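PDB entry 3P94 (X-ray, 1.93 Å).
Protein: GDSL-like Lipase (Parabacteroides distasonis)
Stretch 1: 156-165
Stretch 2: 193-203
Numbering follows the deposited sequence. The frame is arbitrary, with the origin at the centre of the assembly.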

# COMPACT_ATOMS: atom_id res chain seq x y z
N LEU A 156 13.86 -7.18 4.87
CA LEU A 156 13.07 -6.27 4.04
C LEU A 156 13.01 -4.89 4.70
O LEU A 156 13.03 -4.80 5.93
CB LEU A 156 11.65 -6.81 3.78
CG LEU A 156 11.51 -8.27 3.31
CD1 LEU A 156 10.04 -8.66 3.22
CD2 LEU A 156 12.21 -8.51 1.97
N THR A 157 12.93 -3.83 3.90
CA THR A 157 12.84 -2.46 4.40
C THR A 157 11.40 -2.20 4.91
O THR A 157 10.44 -2.57 4.23
CB THR A 157 13.24 -1.47 3.28
OG1 THR A 157 14.59 -1.71 2.91
CG2 THR A 157 13.07 -0.00 3.69
N TYR A 158 11.27 -1.57 6.10
CA TYR A 158 9.98 -1.19 6.66
C TYR A 158 9.87 0.34 6.68
O TYR A 158 10.76 1.01 7.20
CB TYR A 158 9.78 -1.80 8.07
CG TYR A 158 8.45 -1.46 8.72
CD1 TYR A 158 7.28 -2.10 8.34
CD2 TYR A 158 8.38 -0.54 9.77
CE1 TYR A 158 6.06 -1.81 8.96
CE2 TYR A 158 7.18 -0.25 10.40
CZ TYR A 158 6.02 -0.89 10.00
OH TYR A 158 4.83 -0.62 10.64
N VAL A 159 8.82 0.88 6.07
CA VAL A 159 8.57 2.32 5.97
C VAL A 159 7.55 2.67 7.04
O VAL A 159 6.38 2.30 6.93
CB VAL A 159 8.11 2.71 4.53
CG1 VAL A 159 7.71 4.17 4.45
CG2 VAL A 159 9.19 2.41 3.51
N ASP A 160 8.00 3.38 8.09
CA ASP A 160 7.13 3.73 9.20
C ASP A 160 6.44 5.09 9.02
O ASP A 160 6.77 6.09 9.69
CB ASP A 160 7.88 3.66 10.54
CG ASP A 160 7.00 3.63 11.78
OD1 ASP A 160 5.75 3.65 11.63
OD2 ASP A 160 7.54 3.57 12.89
N TYR A 161 5.40 5.10 8.18
CA TYR A 161 4.55 6.28 8.02
C TYR A 161 3.78 6.56 9.30
O TYR A 161 3.58 7.72 9.66
CB TYR A 161 3.51 6.05 6.91
CG TYR A 161 4.00 5.88 5.49
CD1 TYR A 161 4.99 6.70 4.97
CD2 TYR A 161 3.35 5.01 4.62
CE1 TYR A 161 5.38 6.61 3.64
CE2 TYR A 161 3.72 4.92 3.28
CZ TYR A 161 4.73 5.72 2.79
OH TYR A 161 5.09 5.63 1.48
N HIS A 162 3.27 5.48 9.93
CA HIS A 162 2.39 5.49 11.10
C HIS A 162 2.94 6.32 12.27
O HIS A 162 2.22 7.20 12.76
CB HIS A 162 2.08 4.04 11.56
CG HIS A 162 0.95 3.95 12.55
ND1 HIS A 162 1.13 4.29 13.88
CD2 HIS A 162 -0.34 3.57 12.36
CE1 HIS A 162 -0.06 4.11 14.46
NE2 HIS A 162 -0.96 3.67 13.59
N SER A 163 4.19 6.07 12.72
CA SER A 163 4.77 6.83 13.84
C SER A 163 4.93 8.32 13.52
O SER A 163 4.79 9.16 14.41
CB SER A 163 6.12 6.24 14.25
OG SER A 163 5.95 4.89 14.67
N ALA A 164 5.20 8.64 12.24
CA ALA A 164 5.39 10.02 11.77
C ALA A 164 4.08 10.80 11.63
O ALA A 164 4.11 12.03 11.60
CB ALA A 164 6.11 10.01 10.43
N MSE A 165 2.94 10.11 11.51
CA MSE A 165 1.67 10.79 11.24
C MSE A 165 0.59 10.65 12.33
O MSE A 165 -0.38 11.41 12.30
CB MSE A 165 1.08 10.26 9.92
CG MSE A 165 1.99 10.50 8.72
SE MSE A 165 1.40 9.49 7.16
CE MSE A 165 0.04 10.75 6.53
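Stretch 2 (193-203) KIVLEAIHKTV

How does stretch 2 run over stretch 1? Residues 193-202 belong to a helix that begins earlier in the chain and lies almost antiparallel to the strand that carries Tyr 158 and Val 159, with 172° between their directions and 8.9 Å between the axes at closest approach. The same helix passes the short helix 161-165 at a signed crossing angle of 148°, with 11.4 Å between the axes at closest approach. The backbones come nearest at Val 159 and Val 195, whose CA atoms are 6.4 Å apart.

What fills the space between strand and helix? The side chains alternate here: Thr 157 and Val 159 point toward the helix while Tyr 158 points away. Val 159 is the central bump: its CG1 lies 3.6 Å from Ile 194 CG2, and its CG2 reaches 3.5 Å from Ala 198 CB. The small Ala 198 leaves a shallow place on the helix surface, and Thr 157 shares it, with CG2 3.8 Å from Ala 198 CB.

Where does Ile 194 go? One helical turn before Ala 198, it is the largest contributor to the buried surface and bridges strand and short helix. While Ile 194 CG2 meets Val 159, Ile 194 CD1 extends to within 3.6 Å of Ala 164 CB. The Tyr 161 ring lies obliquely beside Ile 194 and Val 195. Although its CA-to-CB bond points sideways, the end of the side chain comes nearer, bringing Tyr 161 OH within 3.3 Å of Val 195 CB.

What happens at the other end of the contact? There the packing turns polar: Thr 157 OG1 and Thr 202 OG1 are 2.8 Å apart, at hydrogen-bonding distance. Thr 202 OG1 also donates to Ala 198 O, 2.6 Å away, one turn back in its own helix, so the hydroxyl that meets Thr 157 is tied to the helix backbone too.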

# COMPACT_ATOMS: atom_id res chain seq x y z
N LYS A 193 8.86 12.09 1.79
CA LYS A 193 10.18 12.22 2.41
C LYS A 193 10.66 10.88 2.97
O LYS A 193 11.79 10.49 2.69
CB LYS A 193 10.16 13.30 3.51
CG LYS A 193 11.52 13.62 4.10
CD LYS A 193 11.43 14.69 5.16
N ILE A 194 9.79 10.16 3.70
CA ILE A 194 10.12 8.88 4.33
C ILE A 194 10.34 7.76 3.29
O ILE A 194 11.32 7.02 3.39
CB ILE A 194 9.00 8.49 5.35
CG1 ILE A 194 8.91 9.55 6.48
CG2 ILE A 194 9.24 7.08 5.94
CD1 ILE A 194 7.63 9.52 7.24
N VAL A 195 9.44 7.63 2.30
CA VAL A 195 9.54 6.57 1.30
C VAL A 195 10.73 6.81 0.35
O VAL A 195 11.36 5.83 -0.06
CB VAL A 195 8.20 6.31 0.54
CG1 VAL A 195 7.90 7.37 -0.53
CG2 VAL A 195 8.16 4.90 -0.05
N LEU A 196 11.05 8.08 0.02
CA LEU A 196 12.19 8.36 -0.86
C LEU A 196 13.50 7.93 -0.19
O LEU A 196 14.36 7.36 -0.86
CB LEU A 196 12.27 9.83 -1.27
CG LEU A 196 11.29 10.30 -2.36
CD1 LEU A 196 11.41 11.79 -2.56
CD2 LEU A 196 11.52 9.57 -3.69
N GLU A 197 13.63 8.18 1.12
CA GLU A 197 14.82 7.81 1.91
C GLU A 197 14.93 6.27 1.97
O GLU A 197 16.03 5.74 1.81
CB GLU A 197 14.71 8.41 3.32
CG GLU A 197 16.04 8.56 4.05
CD GLU A 197 15.98 9.37 5.34
OE1 GLU A 197 15.13 10.29 5.44
OE2 GLU A 197 16.81 9.11 6.23
N ALA A 198 13.80 5.56 2.17
CA ALA A 198 13.77 4.09 2.21
C ALA A 198 14.14 3.48 0.84
O ALA A 198 14.93 2.54 0.81
CB ALA A 198 12.40 3.62 2.63
N ILE A 199 13.60 4.02 -0.27
CA ILE A 199 13.89 3.53 -1.63
C ILE A 199 15.37 3.74 -1.97
O ILE A 199 16.00 2.81 -2.47
CB ILE A 199 12.95 4.19 -2.68
CG1 ILE A 199 11.51 3.63 -2.56
CG2 ILE A 199 13.47 4.03 -4.12
CD1 ILE A 199 10.40 4.53 -3.15
N HIS A 200 15.93 4.94 -1.70
CA HIS A 200 17.32 5.26 -2.02
C HIS A 200 18.31 4.41 -1.22
O HIS A 200 19.38 4.12 -1.74
CB HIS A 200 17.62 6.77 -1.85
CG HIS A 200 16.80 7.66 -2.74
ND1 HIS A 200 16.55 8.98 -2.40
CD2 HIS A 200 16.16 7.39 -3.91
CE1 HIS A 200 15.79 9.47 -3.37
NE2 HIS A 200 15.52 8.54 -4.29
N LYS A 201 17.94 3.95 -0.01
CA LYS A 201 18.80 3.08 0.79
C LYS A 201 18.67 1.60 0.33
O LYS A 201 19.65 0.86 0.45
CB LYS A 201 18.54 3.25 2.31
CG LYS A 201 17.26 2.64 2.88
N THR A 202 17.51 1.19 -0.23
CA THR A 202 17.21 -0.17 -0.69
C THR A 202 17.59 -0.43 -2.16
O THR A 202 18.07 -1.52 -2.48
CB THR A 202 15.69 -0.45 -0.50
OG1 THR A 202 15.29 -0.05 0.80
CG2 THR A 202 15.30 -1.92 -0.73
N VAL A 203 17.27 0.52 -3.06
CA VAL A 203 17.43 0.40 -4.51
C VAL A 203 18.60 1.23 -4.99
O VAL A 203 18.63 2.44 -4.77
CB VAL A 203 16.12 0.81 -5.25
CG1 VAL A 203 16.18 0.43 -6.72
CG2 VAL A 203 14.89 0.23 -4.59